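PDB 5W4A: P-granule scaffold, which probably scaffolds the assembly of germ (P) granules, the RNA-protein bodies of the nematode germline linked to mRNA repression, through this N-terminal dimeric domain. Local coordinates for residues R15-P20 / I74-D79; E155-L160 / E184-E189. All coordinates share one frame; numbering follows the deposited sequence.

Contact 1: residues R15-P20 / I74-D79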
loop_
_atom_site.group_PDB
_atom_site.type_symbol
_atom_site.label_atom_id
_atom_site.label_comp_id
_atom_site.label_asym_id
_atom_site.label_seq_id
_atom_site.Cartn_x
_atom_site.Cartn_y
_atom_site.Cartn_z
ATOM N N ARG C 15 -8.132 -5.159 -15.682
ATOM C CA ARG C 15 -7.004 -5.771 -14.996
ATOM C C ARG C 15 -7.488 -6.409 -13.691
ATOM O O ARG C 15 -8.192 -5.768 -12.895
ATOM C CB ARG C 15 -5.966 -4.685 -14.725
ATOM C CG ARG C 15 -4.790 -5.081 -13.914
ATOM C CD ARG C 15 -3.799 -3.859 -13.903
ATOM N NE ARG C 15 -2.801 -3.991 -12.878
ATOM C CZ ARG C 15 -1.613 -4.554 -13.005
ATOM N NH1 ARG C 15 -1.208 -5.089 -14.160
ATOM N NH2 ARG C 15 -0.828 -4.564 -11.962
ATOM N N THR C 16 -7.156 -7.689 -13.498
ATOM C CA THR C 16 -7.745 -8.474 -12.414
ATOM C C THR C 16 -6.796 -9.569 -11.937
ATOM O O THR C 16 -6.043 -10.146 -12.709
ATOM C CB THR C 16 -9.101 -9.067 -12.860
ATOM O OG1 THR C 16 -9.695 -9.784 -11.764
ATOM C CG2 THR C 16 -8.984 -9.992 -14.028
ATOM N N TYR C 17 -6.805 -9.817 -10.618
ATOM C CA TYR C 17 -6.235 -11.038 -10.046
ATOM C C TYR C 17 -7.344 -12.019 -9.669
ATOM O O TYR C 17 -7.315 -13.190 -10.069
ATOM C CB TYR C 17 -5.350 -10.740 -8.804
ATOM C CG TYR C 17 -4.955 -12.029 -8.184
ATOM C CD1 TYR C 17 -4.052 -12.881 -8.822
ATOM C CD2 TYR C 17 -5.572 -12.471 -7.019
ATOM C CE1 TYR C 17 -3.779 -14.135 -8.337
ATOM C CE2 TYR C 17 -5.294 -13.714 -6.511
ATOM C CZ TYR C 17 -4.395 -14.543 -7.172
ATOM O OH TYR C 17 -4.096 -15.787 -6.696
ATOM N N PHE C 18 -8.347 -11.541 -8.926
ATOM C CA PHE C 18 -9.312 -12.426 -8.267
ATOM C C PHE C 18 -10.455 -12.869 -9.181
ATOM O O PHE C 18 -11.120 -13.861 -8.877
ATOM C CB PHE C 18 -9.911 -11.726 -7.041
ATOM C CG PHE C 18 -8.958 -11.581 -5.880
ATOM C CD1 PHE C 18 -8.260 -10.396 -5.673
ATOM C CD2 PHE C 18 -8.769 -12.636 -4.981
ATOM C CE1 PHE C 18 -7.388 -10.270 -4.607
ATOM C CE2 PHE C 18 -7.905 -12.504 -3.910
ATOM C CZ PHE C 18 -7.199 -11.332 -3.730
ATOM N N PHE C 19 -10.710 -12.157 -10.288
ATOM C CA PHE C 19 -11.914 -12.374 -11.104
ATOM C C PHE C 19 -11.627 -12.456 -12.613
ATOM O O PHE C 19 -12.323 -11.836 -13.419
ATOM C CB PHE C 19 -12.918 -11.257 -10.825
ATOM C CG PHE C 19 -13.371 -11.189 -9.379
ATOM C CD1 PHE C 19 -14.217 -12.143 -8.879
ATOM C CD2 PHE C 19 -12.902 -10.182 -8.534
ATOM C CE1 PHE C 19 -14.640 -12.094 -7.532
ATOM C CE2 PHE C 19 -13.309 -10.129 -7.204
ATOM C CZ PHE C 19 -14.180 -11.101 -6.718
ATOM N N PRO C 20 -10.646 -13.242 -13.036
ATOM C CA PRO C 20 -10.375 -13.282 -14.496
ATOM C C PRO C 20 -11.526 -13.778 -15.363
ATOM O O PRO C 20 -11.738 -13.216 -16.448
ATOM C CB PRO C 20 -9.165 -14.215 -14.598
ATOM C CG PRO C 20 -9.170 -15.013 -13.350
ATOM C CD PRO C 20 -9.696 -14.106 -12.301
ATOM N N ILE C 74 -7.926 -22.866 -10.397
ATOM C CA ILE C 74 -8.541 -23.315 -9.152
ATOM C C ILE C 74 -7.897 -22.599 -7.963
ATOM O O ILE C 74 -8.592 -22.107 -7.069
ATOM C CB ILE C 74 -8.443 -24.851 -9.033
ATOM C CG1 ILE C 74 -9.335 -25.521 -10.092
ATOM C CG2 ILE C 74 -8.834 -25.362 -7.628
ATOM C CD1 ILE C 74 -8.986 -27.008 -10.341
ATOM N N LEU C 75 -6.564 -22.543 -7.921
ATOM C CA LEU C 75 -5.895 -21.931 -6.768
ATOM C C LEU C 75 -6.198 -20.435 -6.666
ATOM O O LEU C 75 -6.408 -19.908 -5.570
ATOM C CB LEU C 75 -4.386 -22.169 -6.846
ATOM C CG LEU C 75 -3.944 -23.610 -6.545
ATOM C CD1 LEU C 75 -2.500 -23.800 -6.964
ATOM C CD2 LEU C 75 -4.098 -23.953 -5.051
ATOM N N THR C 76 -6.227 -19.745 -7.808
ATOM C CA THR C 76 -6.568 -18.331 -7.828
ATOM C C THR C 76 -7.988 -18.116 -7.327
ATOM O O THR C 76 -8.237 -17.265 -6.461
ATOM C CB THR C 76 -6.372 -17.823 -9.257
ATOM O OG1 THR C 76 -4.973 -17.879 -9.572
ATOM C CG2 THR C 76 -6.883 -16.385 -9.423
ATOM N N SER C 77 -8.923 -18.933 -7.805
ATOM C CA SER C 77 -10.304 -18.786 -7.372
ATOM C C SER C 77 -10.489 -19.194 -5.919
ATOM O O SER C 77 -11.374 -18.666 -5.250
ATOM C CB SER C 77 -11.209 -19.585 -8.299
ATOM O OG SER C 77 -11.370 -18.872 -9.513
HETATM N N MSE C 78 -9.645 -20.072 -5.399
HETATM C CA MSE C 78 -9.665 -20.370 -3.963
HETATM C C MSE C 78 -9.238 -19.164 -3.112
HETATM O O MSE C 78 -9.761 -18.963 -2.007
HETATM C CB MSE C 78 -8.782 -21.556 -3.665
HETATM C CG MSE C 78 -9.448 -22.840 -4.147
HETATM SE SE MSE C 78 -8.296 -24.390 -4.024
HETATM C CE MSE C 78 -8.279 -24.553 -2.091
ATOM N N ASP C 79 -8.265 -18.375 -3.591
ATOM C CA ASP C 79 -7.981 -17.083 -2.970
ATOM C C ASP C 79 -9.252 -16.248 -2.897
ATOM O O ASP C 79 -9.558 -15.653 -1.863
ATOM C CB ASP C 79 -6.925 -16.279 -3.740
ATOM C CG ASP C 79 -5.493 -16.698 -3.484
ATOM O OD1 ASP C 79 -5.180 -17.540 -2.612
ATOM O OD2 ASP C 79 -4.615 -16.127 -4.171
HETATM O O HOH W 1 -10.827 -16.341 -10.176
#

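Contact 2: residues E155-L160 / E184-E189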
loop_
_atom_site.group_PDB
_atom_site.type_symbol
_atom_site.label_atom_id
_atom_site.label_comp_id
_atom_site.label_asym_id
_atom_site.label_seq_id
_atom_site.Cartn_x
_atom_site.Cartn_y
_atom_site.Cartn_z
ATOM N N GLU C 155 -12.981 -2.467 8.235
ATOM C CA GLU C 155 -11.598 -2.905 8.167
ATOM C C GLU C 155 -11.360 -3.707 6.895
ATOM O O GLU C 155 -10.353 -3.517 6.203
ATOM C CB GLU C 155 -11.257 -3.742 9.410
ATOM C CG GLU C 155 -9.827 -4.210 9.422
ATOM C CD GLU C 155 -9.454 -5.157 10.563
ATOM O OE1 GLU C 155 -10.340 -5.650 11.304
ATOM O OE2 GLU C 155 -8.244 -5.432 10.686
ATOM N N LYS C 156 -12.290 -4.606 6.573
ATOM C CA LYS C 156 -12.140 -5.410 5.373
ATOM C C LYS C 156 -12.096 -4.520 4.138
ATOM O O LYS C 156 -11.258 -4.726 3.250
ATOM C CB LYS C 156 -13.279 -6.431 5.296
ATOM C CG LYS C 156 -13.008 -7.573 4.389
ATOM C CD LYS C 156 -14.118 -8.658 4.429
ATOM C CE LYS C 156 -13.687 -9.916 3.627
ATOM N NZ LYS C 156 -14.688 -11.078 3.554
ATOM N N PHE C 157 -12.981 -3.518 4.068
ATOM C CA PHE C 157 -12.942 -2.550 2.969
ATOM C C PHE C 157 -11.607 -1.805 2.920
ATOM O O PHE C 157 -11.017 -1.632 1.843
ATOM C CB PHE C 157 -14.099 -1.557 3.093
ATOM C CG PHE C 157 -14.053 -0.495 2.054
ATOM C CD1 PHE C 157 -14.367 -0.801 0.738
ATOM C CD2 PHE C 157 -13.659 0.796 2.357
ATOM C CE1 PHE C 157 -14.303 0.155 -0.234
ATOM C CE2 PHE C 157 -13.616 1.761 1.378
ATOM C CZ PHE C 157 -13.931 1.429 0.079
ATOM N N THR C 158 -11.102 -1.381 4.076
ATOM C CA THR C 158 -9.827 -0.674 4.124
ATOM C C THR C 158 -8.699 -1.533 3.565
ATOM O O THR C 158 -7.858 -1.042 2.791
ATOM C CB THR C 158 -9.528 -0.263 5.576
ATOM O OG1 THR C 158 -10.563 0.620 6.034
ATOM C CG2 THR C 158 -8.200 0.426 5.702
ATOM N N GLU C 159 -8.663 -2.805 3.934
ATOM C CA GLU C 159 -7.580 -3.673 3.468
ATOM C C GLU C 159 -7.750 -4.032 1.984
ATOM O O GLU C 159 -6.778 -4.002 1.220
ATOM C CB GLU C 159 -7.482 -4.936 4.330
ATOM C CG GLU C 159 -7.131 -4.639 5.795
ATOM C CD GLU C 159 -5.757 -3.968 6.007
ATOM O OE1 GLU C 159 -4.929 -3.879 5.086
ATOM O OE2 GLU C 159 -5.506 -3.532 7.161
ATOM N N LEU C 160 -8.973 -4.337 1.550
ATOM C CA LEU C 160 -9.207 -4.600 0.125
ATOM C C LEU C 160 -8.888 -3.381 -0.739
ATOM O O LEU C 160 -8.521 -3.512 -1.918
ATOM C CB LEU C 160 -10.657 -5.020 -0.084
ATOM C CG LEU C 160 -11.012 -6.427 0.350
ATOM C CD1 LEU C 160 -12.512 -6.633 0.453
ATOM C CD2 LEU C 160 -10.393 -7.439 -0.619
ATOM N N GLU C 184 -22.593 4.521 4.398
ATOM C CA GLU C 184 -22.406 5.963 4.515
ATOM C C GLU C 184 -20.951 6.339 4.826
ATOM O O GLU C 184 -20.484 7.401 4.394
ATOM C CB GLU C 184 -23.359 6.531 5.583
ATOM C CG GLU C 184 -23.077 6.037 6.993
ATOM C CD GLU C 184 -24.109 6.507 8.018
ATOM O OE1 GLU C 184 -25.122 7.129 7.619
ATOM O OE2 GLU C 184 -23.898 6.247 9.226
ATOM N N ASP C 185 -20.216 5.482 5.540
ATOM C CA ASP C 185 -18.823 5.773 5.891
ATOM C C ASP C 185 -17.866 5.543 4.716
ATOM O O ASP C 185 -16.860 6.242 4.606
ATOM C CB ASP C 185 -18.397 4.910 7.082
ATOM C CG ASP C 185 -19.247 5.177 8.324
ATOM O OD1 ASP C 185 -19.536 6.364 8.554
ATOM O OD2 ASP C 185 -19.635 4.211 9.010
ATOM N N THR C 186 -18.162 4.596 3.832
ATOM C CA THR C 186 -17.214 4.234 2.776
ATOM C C THR C 186 -17.606 4.797 1.421
ATOM O O THR C 186 -16.845 4.649 0.464
ATOM C CB THR C 186 -17.109 2.712 2.658
ATOM O OG1 THR C 186 -18.392 2.203 2.269
ATOM C CG2 THR C 186 -16.644 2.050 3.974
ATOM N N ALA C 187 -18.776 5.437 1.311
ATOM C CA ALA C 187 -19.326 5.776 -0.005
ATOM C C ALA C 187 -18.397 6.653 -0.844
ATOM O O ALA C 187 -18.241 6.429 -2.059
ATOM C CB ALA C 187 -20.681 6.459 0.176
ATOM N N ASP C 188 -17.780 7.673 -0.246
ATOM C CA ASP C 188 -16.928 8.551 -1.037
ATOM C C ASP C 188 -15.706 7.798 -1.576
ATOM O O ASP C 188 -15.268 8.043 -2.706
ATOM C CB ASP C 188 -16.509 9.760 -0.198
ATOM C CG ASP C 188 -17.662 10.739 0.030
ATOM O OD1 ASP C 188 -18.769 10.497 -0.500
ATOM O OD2 ASP C 188 -17.453 11.731 0.745
ATOM N N GLU C 189 -15.158 6.878 -0.788
ATOM C CA GLU C 189 -14.025 6.096 -1.257
ATOM C C GLU C 189 -14.443 5.093 -2.327
ATOM O O GLU C 189 -13.703 4.876 -3.293
ATOM C CB GLU C 189 -13.367 5.379 -0.081
ATOM C CG GLU C 189 -12.672 6.360 0.872
ATOM C CD GLU C 189 -12.446 5.824 2.266
ATOM O OE1 GLU C 189 -12.206 4.607 2.443
ATOM O OE2 GLU C 189 -12.524 6.643 3.237
#

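Contact 1: residues R15-P20 / I74-D79
The turn leaving the second strand of the N-terminal beta hairpin leans on the buried flank of helix 71-84, where the phenol of Tyr17 meets Thr76 and Asp79. With its CG anti to the backbone N (chi1 173°), the Tyr17 ring swings out to the helix, and OH donates to Asp79 OD2 over 2.6 Å, reaching the anti side of that oxygen 34° out of the carboxylate plane. A tyrosine suits the place: its ring offers a greasy face, its tip a donor. Over that face, toward the rim, lies the methyl of Thr76, a CH-pi contact with CG2 4.2 Å from the Tyr17 ring centroid, while Thr76 OG1 turns back to Gly72 O. Tyr17 CD2 sits over the centre of the Phe18 ring, whose CE2 touches Asp79 CB at 3.9 Å. A water donates to both Phe18 O and Ser77 OG, bridging turn and helix. Within the turn, Phe19 N donates to Thr16 OG1 at 3.0 Å, an ST motif just before helix 20-28. Asp79 is further held by Arg6 and His106. Asp171 of helix 169-179 accepts from the backbone N of Tyr17 and Phe18, while helix 89-100 packs against Met78, present as selenomethionine, on helix 71-84.

Contact 2: residues E155-L160 / E184-E189
In the packing of the short helix 153-160 against the start of helix 187-201, Phe157 supplies nearly all of the contact from the first helix, setting its aromatic ring against Thr186 and Glu189. Just before it, Lys156 reaches the other way and donates through NZ to Ala83 O, tying its helix to the end of helix 71-84. Phe157 points toward the second segment, and with CG anti to the backbone N (chi1 176°) the ring extends from the helix toward Thr186 and Glu189. Thr186 lies over one face, offset toward the rim: its CB is 4.2 Å from the Phe157 ring centroid, 24° off the normal, a CH-pi contact, and its methyl CG2 approaches Phe157 CD2 to 3.6 Å. Threonine fits here because its two branches divide the work. The methyl joins CB against the ring, while OG1 is engaged with Leu181 O and Asp183 N in the preceding loop. Phe157 also touches Thr176, Val190 and Ile193, so a large, flat, apolar side chain suits its buried position. Thr158 follows with OG1 bonded to Tyr154 O one turn back and to Arg128 of the second subunit. Leu160 ends the segment, packing on Phe175 of helix 169-179 and on Leu181.

Arg128 of the second subunit also packs against Phe157 and forms a salt bridge with Glu189 OE1, placing this contact at the dimer interface. The pairing probably favours an ionised carboxylate in this buried setting. Glu189 meets the ring from its edge, its carboxylate plane turned 25° from the ring plane. Its aliphatic CB lies 4.0 Å from Phe157 CZ, and the carboxylate oxygen OE1 of Glu189 comes within 3.3 Å of Phe157 CE2.

Overall arrangement
From the N terminus the chain makes the small hairpin 9-11/14-16, and contact 1 then closes a loop of 53 residues, largely helical, by returning helix 71-84 to the turn after the hairpin. Only after that loop is complete does contact 2 open, closing a shorter one of 23 residues that contains helix 169-179. The two loops therefore follow in series, neither crossing the other. The centres of contact 1 and contact 2 lie about 21 Å apart. The nearest atoms of contact 1 and contact 2 are about 6 Å apart and do not touch. Helix 169-179 connects them, meeting residues of both. Contact 1 lies near the centre of the folded domain, whereas contact 2 lies farther out, beside the second subunit.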